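Local coordinates for protein aminoglycoside phosphotransferase (Mycobacterium smegmatis, PDB 6EF6) that phosphorylates (S)-1-amino-2-propanol as the aminopropanol kinase associated with the aminoacetone utilization microcompartment, at residues G188-A193 and L313-M318; T201-R206 and G337-A342; D231-N236 and A268-E273; Y261-G266 and V307-L312. All coordinates share one frame; numbering follows the deposited sequence. Where two conformers were deposited one is given.

Contact 1. Residues G188-A193 and L313-M318. With NA (sodium ion), chain E; JFN ((2R)-1-methoxypropan-2-amine), chain C.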
# COMPACT_ATOMS: atom_id res chain seq x y z
N GLY A 188 -12.51 -8.19 3.69
CA GLY A 188 -13.22 -9.22 4.43
C GLY A 188 -12.94 -9.14 5.93
O GLY A 188 -12.31 -8.24 6.44
N ARG A 189 -13.43 -10.16 6.64
CA ARG A 189 -13.34 -10.20 8.10
C ARG A 189 -12.12 -10.99 8.54
O ARG A 189 -11.97 -12.16 8.14
CB ARG A 189 -14.59 -10.90 8.66
CG ARG A 189 -15.89 -10.09 8.50
CD ARG A 189 -17.18 -10.78 8.97
NE ARG A 189 -17.17 -11.37 10.32
CZ ARG A 189 -17.37 -10.71 11.46
NH1 ARG A 189 -17.59 -9.40 11.47
NH2 ARG A 189 -17.34 -11.40 12.59
N TRP A 190 -11.29 -10.40 9.40
CA TRP A 190 -10.18 -11.17 9.97
C TRP A 190 -10.68 -12.35 10.78
O TRP A 190 -10.03 -13.41 10.86
CB TRP A 190 -9.27 -10.27 10.82
CG TRP A 190 -9.95 -9.63 12.00
CD1 TRP A 190 -10.47 -8.36 12.06
CD2 TRP A 190 -10.22 -10.21 13.28
NE1 TRP A 190 -11.05 -8.15 13.29
CE2 TRP A 190 -10.89 -9.26 14.07
CE3 TRP A 190 -9.95 -11.48 13.82
CZ2 TRP A 190 -11.33 -9.53 15.34
CZ3 TRP A 190 -10.36 -11.76 15.07
CH2 TRP A 190 -11.05 -10.79 15.84
N GLN A 191 -11.91 -12.25 11.29
CA GLN A 191 -12.52 -13.31 12.07
C GLN A 191 -12.70 -14.59 11.27
O GLN A 191 -12.79 -15.67 11.88
CB GLN A 191 -13.86 -12.89 12.63
CG GLN A 191 -13.80 -11.77 13.64
CD GLN A 191 -13.99 -10.38 13.05
OE1 GLN A 191 -13.66 -10.12 11.89
NE2 GLN A 191 -14.55 -9.50 13.86
N ASP A 192 -12.76 -14.48 9.94
CA ASP A 192 -13.01 -15.62 9.07
C ASP A 192 -11.73 -16.27 8.55
O ASP A 192 -11.84 -17.30 7.86
CB ASP A 192 -13.88 -15.18 7.88
CG ASP A 192 -15.30 -14.81 8.28
OD1 ASP A 192 -15.83 -15.35 9.28
OD2 ASP A 192 -15.89 -13.96 7.59
N ALA A 193 -10.56 -15.81 8.96
CA ALA A 193 -9.32 -16.40 8.49
C ALA A 193 -9.10 -17.76 9.15
O ALA A 193 -9.44 -17.97 10.30
CB ALA A 193 -8.16 -15.48 8.82
N LEU A 313 -5.95 -6.12 9.23
CA LEU A 313 -6.26 -6.04 7.83
C LEU A 313 -5.58 -7.12 7.01
O LEU A 313 -6.18 -7.68 6.09
CB LEU A 313 -5.97 -4.66 7.27
CG LEU A 313 -7.01 -3.61 7.54
CD1 LEU A 313 -6.41 -2.22 7.36
CD2 LEU A 313 -8.27 -3.78 6.66
N LEU A 314 -4.28 -7.33 7.25
CA LEU A 314 -3.55 -8.35 6.51
C LEU A 314 -3.97 -9.76 6.88
O LEU A 314 -3.92 -10.65 6.03
CB LEU A 314 -2.04 -8.14 6.66
CG LEU A 314 -1.51 -6.86 6.02
CD1 LEU A 314 -0.02 -6.76 6.31
CD2 LEU A 314 -1.79 -6.80 4.55
N LEU A 315 -4.40 -9.97 8.11
CA LEU A 315 -4.97 -11.26 8.48
C LEU A 315 -6.29 -11.52 7.73
O LEU A 315 -6.50 -12.60 7.20
CB LEU A 315 -5.20 -11.26 9.99
CG LEU A 315 -5.78 -12.53 10.62
CD1 LEU A 315 -4.98 -13.79 10.31
CD2 LEU A 315 -5.89 -12.35 12.14
N ALA A 316 -7.11 -10.47 7.59
CA ALA A 316 -8.31 -10.58 6.76
C ALA A 316 -7.94 -10.88 5.31
O ALA A 316 -8.53 -11.76 4.69
CB ALA A 316 -9.07 -9.27 6.85
N TRP A 317 -6.97 -10.12 4.76
CA TRP A 317 -6.55 -10.37 3.39
C TRP A 317 -6.07 -11.81 3.21
O TRP A 317 -6.44 -12.49 2.24
CB TRP A 317 -5.47 -9.35 3.04
CG TRP A 317 -5.01 -9.44 1.66
CD1 TRP A 317 -5.56 -8.81 0.57
CD2 TRP A 317 -3.91 -10.21 1.19
NE1 TRP A 317 -4.85 -9.16 -0.56
CE2 TRP A 317 -3.84 -10.02 -0.21
CE3 TRP A 317 -2.98 -11.04 1.81
CZ2 TRP A 317 -2.87 -10.64 -0.99
CZ3 TRP A 317 -2.02 -11.65 1.03
CH2 TRP A 317 -1.96 -11.44 -0.35
N MET A 318 -5.22 -12.27 4.13
CA MET A 318 -4.75 -13.65 4.09
C MET A 318 -5.91 -14.63 4.10
O MET A 318 -5.92 -15.58 3.30
CB MET A 318 -3.86 -13.93 5.29
CG MET A 318 -2.47 -13.54 5.07
SD MET A 318 -1.40 -14.44 6.23
CE MET A 318 0.10 -13.54 5.87
NA NA E . -12.97 -17.62 12.91
C07 JFN C . 0.31 -8.89 -0.97
C08 JFN C . -2.35 -6.56 0.15
C09 JFN C . -0.98 -7.20 -0.07
C15 JFN C . -2.16 -5.18 0.75
N04 JFN C . -3.03 -6.36 -1.11
O02 JFN C . -0.96 -8.53 -0.49
O HOH W 1 -10.61 -13.38 6.03
O HOH W 2 -15.38 -17.32 11.58
O HOH W 3 -12.00 -18.78 11.12
O HOH W 4 -13.83 -16.41 14.65
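Ala316 presses its CB into the loop backbone of 188-193, 3.4 Å from Gly188 O and 3.6 Å from Trp190 N. A methyl suits this place, since the CA atoms of Trp190 and Ala316 are themselves only 3.8 Å apart. Gly188 has the positive phi (83°) at which a side chain would be jammed against the preceding carbonyl. Leu315, one residue back on the helix, can be followed outward. Its CB leads to CG, which sits 4.2 Å from Trp190 CB and just as far from Ala193 CB. At the fork CD1 goes to Ala193 CB, 3.9 Å away, while CD2 turns toward Trp190 CB and on to Leu204 of helix 198-218. The helix belongs to the helical C-terminal lobe of the kinase-like phosphotransferase fold, and the loop is laid across its outer side. Trp190 has CG between its backbone N and carbonyl carbon (chi1 61°), which carries the indole away from 313-318 to Gln208, whose OE1 accepts from NE1. Where backbone faces backbone, a water donates to both Arg189 O and Ala316 O. Further out, Gln191 O binds a sodium ion at 2.2 Å, with Val196 O and three waters as further ligands. On the far side of the helix, Trp317 points away from the loop and lines the pocket of the bound (2R)-1-methoxypropan-2-amine.

Contact 2. Residues T201-R206 and G337-A342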
# COMPACT_ATOMS: atom_id res chain seq x y z
N THR A 201 -9.99 -15.37 18.55
CA THR A 201 -10.98 -14.34 18.32
C THR A 201 -11.23 -13.55 19.60
O THR A 201 -11.45 -12.35 19.55
CB THR A 201 -12.25 -14.96 17.79
OG1 THR A 201 -12.03 -15.65 16.55
CG2 THR A 201 -13.28 -13.89 17.55
N ALA A 202 -11.14 -14.16 20.76
CA ALA A 202 -11.25 -13.43 22.02
C ALA A 202 -10.13 -12.41 22.17
O ALA A 202 -10.39 -11.23 22.47
CB ALA A 202 -11.30 -14.40 23.18
N LEU A 203 -8.87 -12.84 22.03
CA LEU A 203 -7.73 -11.91 22.16
C LEU A 203 -7.79 -10.80 21.14
O LEU A 203 -7.63 -9.62 21.46
CB LEU A 203 -6.41 -12.66 21.99
CG LEU A 203 -5.87 -13.34 23.24
CD1 LEU A 203 -4.74 -14.24 22.87
CD2 LEU A 203 -5.35 -12.27 24.16
N LEU A 204 -8.06 -11.15 19.90
CA LEU A 204 -8.01 -10.20 18.81
C LEU A 204 -9.18 -9.24 18.89
O LEU A 204 -9.05 -8.06 18.57
CB LEU A 204 -7.95 -10.86 17.43
CG LEU A 204 -6.66 -11.70 17.20
CD1 LEU A 204 -6.81 -12.54 15.97
CD2 LEU A 204 -5.45 -10.84 17.10
N THR A 205 -10.39 -9.70 19.31
CA THR A 205 -11.54 -8.81 19.46
C THR A 205 -11.32 -7.84 20.59
O THR A 205 -11.64 -6.66 20.47
CB THR A 205 -12.85 -9.57 19.68
OG1 THR A 205 -13.12 -10.39 18.55
CG2 THR A 205 -14.06 -8.59 19.85
N ARG A 206 -10.72 -8.27 21.71
CA ARG A 206 -10.50 -7.34 22.81
C ARG A 206 -9.54 -6.24 22.39
O ARG A 206 -9.76 -5.07 22.69
CB ARG A 206 -9.97 -8.13 24.00
CG ARG A 206 -10.03 -7.36 25.33
CD ARG A 206 -11.49 -7.14 25.72
NE ARG A 206 -11.67 -6.67 27.10
CZ ARG A 206 -12.58 -5.77 27.47
NH1 ARG A 206 -13.43 -5.27 26.58
NH2 ARG A 206 -12.70 -5.39 28.74
N GLY A 337 0.89 -15.00 15.54
CA GLY A 337 1.69 -13.80 15.79
C GLY A 337 0.80 -12.59 16.04
O GLY A 337 1.14 -11.72 16.85
N SER A 338 -0.39 -12.55 15.43
CA SER A 338 -1.32 -11.45 15.67
C SER A 338 -1.79 -11.48 17.12
O SER A 338 -1.97 -10.42 17.76
CB SER A 338 -2.50 -11.55 14.73
OG SER A 338 -2.13 -11.57 13.36
N CYS A 339 -2.01 -12.68 17.67
CA CYS A 339 -2.41 -12.82 19.05
C CYS A 339 -1.32 -12.38 20.02
O CYS A 339 -1.62 -11.78 21.07
CB CYS A 339 -2.84 -14.26 19.34
SG CYS A 339 -4.38 -14.73 18.53
N ALA A 340 -0.06 -12.71 19.73
CA ALA A 340 1.04 -12.25 20.55
C ALA A 340 1.08 -10.72 20.58
O ALA A 340 1.26 -10.12 21.66
CB ALA A 340 2.36 -12.87 20.07
N LEU A 341 0.91 -10.09 19.42
CA LEU A 341 0.84 -8.63 19.36
C LEU A 341 -0.35 -8.11 20.15
O LEU A 341 -0.24 -7.12 20.89
CB LEU A 341 0.79 -8.20 17.90
CG LEU A 341 2.08 -8.43 17.12
CD1 LEU A 341 1.84 -8.22 15.65
CD2 LEU A 341 3.23 -7.54 17.64
N ALA A 342 -1.52 -8.74 20.02
CA ALA A 342 -2.72 -8.33 20.73
C ALA A 342 -2.50 -8.35 22.23
O ALA A 342 -2.93 -7.43 22.94
CB ALA A 342 -3.88 -9.20 20.32
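Helix segments 201-206 and 337-342 approach to 8.9 Å between their axes, with N-to-C directions 48° apart, and come nearest at Leu204 and Ala342, whose CA atoms lie 5.9 Å apart. At this closest point the small Ala342 faces the partner helix, its CB 3.9 Å from Leu203 O. The long side chain comes from Leu204. Its CG is anti to the carbonyl carbon (chi1 -63°), which swings the branched end toward the partner helix although the CA-CB bond does not aim there. CD2 then settles among Ser338, Cys339 and Ala342, over the backbone at Ser338 O, 3.6 Å away, and 3.9 Å from Ala342 CB. The branch point CG of Leu204 lies 4.0 Å from Cys339 SG, and the other arm, CD1, is also beside the sulfur. Leu203 adds a more peripheral touch, CD1 against Cys339 CB at 4.0 Å. Leucine, cysteine and alanine suit a seam made wholly by van der Waals contact. Ser338 takes part through its CB and carbonyl, while its OG turns to Tyr334 O, one turn earlier on the same helix, and to Arg311 NE. The crossing lies in the helical C-terminal lobe of the phosphotransferase fold, far from the five-stranded sheet of the N-terminal lobe. Helix 303-320 closes the group as a third member, setting Leu315 against Leu204 and Ser338, and Phe308 against Ala342.

Contact 3. Residues D231-N236 and A268-E273. With NA (sodium ion), chain D.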
# COMPACT_ATOMS: atom_id res chain seq x y z
N ASP A 231 -0.07 1.93 1.12
CA ASP A 231 0.67 0.67 0.91
C ASP A 231 2.17 0.93 0.85
O ASP A 231 2.87 0.46 -0.05
CB ASP A 231 0.16 -0.15 -0.28
CG ASP A 231 0.63 -1.60 -0.22
OD1 ASP A 231 1.04 -2.10 0.84
OD2 ASP A 231 0.64 -2.21 -1.33
N LEU A 232 2.67 1.67 1.83
CA LEU A 232 4.07 2.10 1.86
C LEU A 232 4.97 1.10 2.56
O LEU A 232 5.73 1.40 3.50
CB LEU A 232 4.16 3.48 2.48
CG LEU A 232 3.64 4.62 1.60
CD1 LEU A 232 3.57 5.94 2.39
CD2 LEU A 232 4.49 4.79 0.35
N ARG A 233 4.89 -0.11 2.04
CA ARG A 233 5.83 -1.19 2.33
C ARG A 233 7.17 -0.91 1.68
O ARG A 233 7.25 -0.27 0.64
CB ARG A 233 5.32 -2.47 1.69
CG ARG A 233 4.13 -2.99 2.35
CD ARG A 233 3.69 -4.31 1.75
NE ARG A 233 2.94 -4.13 0.50
CZ ARG A 233 3.34 -4.54 -0.71
NH1 ARG A 233 4.50 -5.14 -0.89
NH2 ARG A 233 2.56 -4.32 -1.77
N LEU A 234 8.26 -1.44 2.28
CA LEU A 234 9.58 -1.26 1.69
C LEU A 234 9.62 -1.70 0.23
O LEU A 234 10.29 -1.08 -0.59
CB LEU A 234 10.60 -2.03 2.53
CG LEU A 234 10.88 -1.52 3.95
CD1 LEU A 234 11.52 -2.66 4.79
CD2 LEU A 234 11.79 -0.34 3.96
N ALA A 235 8.91 -2.79 -0.10
CA ALA A 235 8.93 -3.33 -1.45
C ALA A 235 8.36 -2.38 -2.49
O ALA A 235 8.63 -2.56 -3.66
CB ALA A 235 8.08 -4.61 -1.48
N ASN A 236 7.58 -1.38 -2.07
CA ASN A 236 6.99 -0.41 -3.00
C ASN A 236 7.85 0.85 -3.18
O ASN A 236 7.39 1.82 -3.81
CB ASN A 236 5.58 -0.05 -2.56
CG ASN A 236 4.58 -1.09 -2.98
OD1 ASN A 236 4.84 -1.89 -3.88
ND2 ASN A 236 3.44 -1.12 -2.34
N ALA A 268 4.28 0.22 6.56
CA ALA A 268 5.73 0.06 6.47
C ALA A 268 6.19 -1.29 7.00
O ALA A 268 7.22 -1.80 6.55
CB ALA A 268 6.39 1.18 7.26
N VAL A 269 5.49 -1.85 7.99
CA VAL A 269 5.88 -3.11 8.60
C VAL A 269 4.92 -4.24 8.22
O VAL A 269 4.85 -5.28 8.90
CB VAL A 269 6.06 -2.97 10.11
CG1 VAL A 269 7.30 -2.10 10.41
CG2 VAL A 269 4.86 -2.39 10.79
N SER A 270 4.32 -4.13 7.04
CA SER A 270 3.40 -5.15 6.54
C SER A 270 4.05 -6.51 6.58
O SER A 270 5.14 -6.72 6.00
CB SER A 270 3.01 -4.88 5.09
OG SER A 270 2.23 -3.71 4.96
N PHE A 271 3.35 -7.47 7.20
CA PHE A 271 3.73 -8.89 7.28
C PHE A 271 4.88 -9.20 8.25
O PHE A 271 5.16 -10.39 8.51
CB PHE A 271 4.04 -9.52 5.91
CG PHE A 271 2.87 -9.50 4.99
CD1 PHE A 271 1.74 -10.26 5.23
CD2 PHE A 271 2.86 -8.65 3.88
CE1 PHE A 271 0.64 -10.25 4.38
CE2 PHE A 271 1.75 -8.63 3.03
CZ PHE A 271 0.67 -9.39 3.29
N ILE A 272 5.52 -8.18 8.79
CA ILE A 272 6.70 -8.29 9.64
C ILE A 272 6.45 -7.61 10.99
O ILE A 272 7.41 -7.30 11.71
CB ILE A 272 8.00 -7.82 8.94
CG1 ILE A 272 7.92 -6.36 8.47
CG2 ILE A 272 8.35 -8.72 7.79
CD1 ILE A 272 9.25 -5.83 7.86
N GLU A 273 5.18 -7.38 11.33
CA GLU A 273 4.79 -6.65 12.53
C GLU A 273 5.26 -7.32 13.80
O GLU A 273 5.40 -6.67 14.83
CB GLU A 273 3.26 -6.43 12.57
CG GLU A 273 2.67 -5.80 11.32
CD GLU A 273 2.26 -6.73 10.18
OE1 GLU A 273 2.58 -7.95 10.26
OE2 GLU A 273 1.66 -6.23 9.24
NA NA D . -0.64 -2.74 -3.05
O HOH W 5 7.93 -3.17 4.48
O HOH W 6 -1.53 -0.75 -3.43
O HOH W 7 -1.43 -3.34 -5.32
O HOH W 8 -2.24 -3.60 -2.14
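Ala268 CA approaches Leu232 O to 3.3 Å in a CA-H...O contact, with an angle of 143° at the hydrogen; the two backbones meet through a carbon where a polar donor might be expected. Segment 231-236 carries the aspartate and asparagine of the HxDxxxxN sequence that marks the catalytic loop of kinase-like phosphotransferases, and Leu232 is the centre of an inverse gamma turn within it. Segment 268-273 follows helix 263-268 and folds into a type II beta turn, with Phe271 at its positive-phi position. A water joins the backbones as well, accepting from Leu234 N at 2.8 Å and donating to Ala268 O at 2.6 Å. Arg233 was modelled in two conformers, and its side-chain contacts, given here for one of them, are less certain. In that conformer its methylenes lie against Ser270: CG is 3.3 Å from OG, and CD packs on CB. Serine suits the spot because it is compact and its OG has work of its own, bonded to Thr267 O and Arg310 NE. The same conformer bends at chi3 (-80°) and grips Asp231 side-on. NE reaches OD1 at 2.8 Å and NH2 reaches OD2 at 2.9 Å, both on the syn side but tilted from the carboxylate plane. Asp231 OD2 also binds a sodium ion at 2.2 Å, shared with Asp252. Asn236 ties the loop together: its ND2 donates to Asp231 O at 2.8 Å, in the carbonyl plane and nearly straight at 168°.

Contact 4. Residues Y261-G266 and V307-L312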
# COMPACT_ATOMS: atom_id res chain seq x y z
N TYR A 261 -3.17 9.47 8.57
CA TYR A 261 -1.80 9.62 8.07
C TYR A 261 -0.87 8.53 8.63
O TYR A 261 -0.08 7.94 7.89
CB TYR A 261 -1.24 11.02 8.36
CG TYR A 261 -1.91 12.10 7.55
CD1 TYR A 261 -1.83 12.11 6.18
CD2 TYR A 261 -2.66 13.07 8.14
CE1 TYR A 261 -2.48 13.12 5.43
CE2 TYR A 261 -3.30 14.06 7.42
CZ TYR A 261 -3.21 14.05 6.05
OH TYR A 261 -3.86 15.07 5.33
N PHE A 262 -0.91 8.30 9.93
CA PHE A 262 0.02 7.35 10.54
C PHE A 262 -0.34 5.89 10.32
O PHE A 262 0.48 5.00 10.64
CB PHE A 262 0.39 7.80 11.95
CG PHE A 262 1.16 9.07 11.90
CD1 PHE A 262 2.48 9.02 11.42
CD2 PHE A 262 0.64 10.30 12.20
CE1 PHE A 262 3.21 10.18 11.28
CE2 PHE A 262 1.38 11.45 12.02
CZ PHE A 262 2.65 11.38 11.57
N TYR A 263 -1.48 5.59 9.70
CA TYR A 263 -1.66 4.24 9.19
C TYR A 263 -0.57 3.89 8.19
O TYR A 263 -0.20 2.73 8.08
CB TYR A 263 -3.07 4.13 8.58
CG TYR A 263 -3.32 2.82 7.84
CD1 TYR A 263 -3.28 1.58 8.48
CD2 TYR A 263 -3.58 2.82 6.49
CE1 TYR A 263 -3.48 0.41 7.80
CE2 TYR A 263 -3.81 1.62 5.79
CZ TYR A 263 -3.74 0.44 6.46
OH TYR A 263 -3.95 -0.73 5.78
N ASP A 264 -0.01 4.87 7.47
CA ASP A 264 1.10 4.55 6.58
C ASP A 264 2.27 3.89 7.31
O ASP A 264 2.98 3.04 6.72
CB ASP A 264 1.57 5.81 5.85
CG ASP A 264 0.72 6.21 4.68
OD1 ASP A 264 0.09 5.36 4.02
OD2 ASP A 264 0.73 7.44 4.38
N PHE A 265 2.48 4.21 8.61
CA PHE A 265 3.53 3.50 9.34
C PHE A 265 3.19 2.02 9.53
O PHE A 265 4.05 1.12 9.42
CB PHE A 265 3.87 4.11 10.73
CG PHE A 265 4.85 3.27 11.46
CD1 PHE A 265 6.15 3.15 10.97
CD2 PHE A 265 4.48 2.57 12.60
CE1 PHE A 265 7.06 2.31 11.58
CE2 PHE A 265 5.40 1.74 13.24
CZ PHE A 265 6.70 1.63 12.75
N GLY A 266 1.93 1.70 9.86
CA GLY A 266 1.56 0.29 9.90
C GLY A 266 1.86 -0.41 8.60
O GLY A 266 2.34 -1.55 8.59
N VAL A 307 0.05 -0.13 13.61
CA VAL A 307 0.63 -1.44 13.31
C VAL A 307 -0.43 -2.52 13.51
O VAL A 307 -0.56 -3.43 12.68
CB VAL A 307 1.92 -1.70 14.13
CG1 VAL A 307 2.41 -3.11 13.92
CG2 VAL A 307 2.98 -0.69 13.80
N PHE A 308 -1.14 -2.47 14.62
CA PHE A 308 -2.16 -3.48 14.92
C PHE A 308 -3.34 -3.43 13.94
O PHE A 308 -3.82 -4.47 13.50
CB PHE A 308 -2.60 -3.39 16.37
CG PHE A 308 -3.43 -4.58 16.77
CD1 PHE A 308 -2.87 -5.85 16.82
CD2 PHE A 308 -4.79 -4.48 17.04
CE1 PHE A 308 -3.65 -6.94 17.12
CE2 PHE A 308 -5.54 -5.61 17.38
CZ PHE A 308 -4.96 -6.82 17.41
N LEU A 309 -3.73 -2.23 13.51
CA LEU A 309 -4.75 -2.10 12.46
C LEU A 309 -4.29 -2.79 11.19
O LEU A 309 -5.03 -3.56 10.56
CB LEU A 309 -5.02 -0.60 12.20
CG LEU A 309 -6.00 -0.29 11.08
CD1 LEU A 309 -7.33 -0.96 11.22
CD2 LEU A 309 -6.20 1.22 10.90
N ARG A 310 -3.04 -2.51 10.76
CA ARG A 310 -2.52 -3.19 9.56
C ARG A 310 -2.49 -4.71 9.73
O ARG A 310 -2.81 -5.44 8.79
CB ARG A 310 -1.10 -2.65 9.24
CG ARG A 310 -0.49 -3.24 8.01
CD ARG A 310 -1.31 -2.90 6.75
NE ARG A 310 -0.55 -3.13 5.52
CZ ARG A 310 -0.92 -2.85 4.29
NH1 ARG A 310 -2.16 -2.39 4.09
NH2 ARG A 310 -0.11 -3.07 3.25
N ARG A 311 -2.07 -5.17 10.91
CA ARG A 311 -2.02 -6.60 11.18
C ARG A 311 -3.37 -7.26 10.97
O ARG A 311 -3.47 -8.30 10.33
CB ARG A 311 -1.56 -6.83 12.59
CG ARG A 311 -1.26 -8.30 12.93
CD ARG A 311 0.06 -8.77 12.30
NE ARG A 311 0.33 -10.18 12.60
CZ ARG A 311 1.49 -10.79 12.46
NH1 ARG A 311 2.55 -10.08 12.07
NH2 ARG A 311 1.63 -12.05 12.77
N LEU A 312 -4.45 -6.68 11.52
CA LEU A 312 -5.78 -7.27 11.37
C LEU A 312 -6.21 -7.24 9.92
O LEU A 312 -6.83 -8.17 9.44
CB LEU A 312 -6.81 -6.57 12.26
CG LEU A 312 -6.63 -6.75 13.76
CD1 LEU A 312 -7.74 -5.94 14.50
CD2 LEU A 312 -6.74 -8.21 14.10
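Gly266 and Val307 bring their CA atoms to 3.9 Å, so that helix 263-268 lies directly on helix 303-320. This is the tight part. Gly266 suits it because a CB here would point into the neighbouring helix, close against Arg310 CB. Its carbonyl O lies 3.3 Å from Arg310 CG, and next door Phe265 CE2 meets Val307 CG2 at 3.5 Å. The contact has no solvent side, as every touching residue is buried; the less close-set flank, where carbon contacts are nearer 4 Å, is at Tyr263 and Arg310, the latter lining the pocket of the bound (2R)-1-methoxypropan-2-amine. Here Tyr263 crosses Leu309 at about a right angle, CD1 to CD2 3.8 Å, and reaches on with its hydroxyl. Arg310 starts with CG anti to its backbone N, and the bend at chi2 (62°) brings the guanidinium beside the phenol with the two planes 75° apart. Its NH1 donates to Tyr263 OH at 3.0 Å, with a bent N-H...O angle of 139°. NH2 makes a salt bridge with Asp231 of the catalytic loop of this kinase-like fold, and NE is held by the neighbouring turn. With a partner for each of its three nitrogens, one of them the neutral Tyr263 OH, the buried guanidinium should be fixed in rotation where it lines the amine pocket.

Contacts 3 and 4 lie near the centre of the chain and contacts 1 and 2 farther out, though all four are largely buried. Contacts 1 and 4 share helix 303-320, and contact 2 joins its neighbours, helices 198-218 and 325-347. The chemistry follows the place: contact 2 is apolar helix packing, contact 1 adds a bridging water and a peripheral sodium ion, and contacts 3 and 4 hold the buried charges, some of them beside the sodium and amine sites, consistent with an active centre there. Salt bridges couple these two inner contacts, among them Glu273 OE1 to Arg311 NH1 at 2.8 Å.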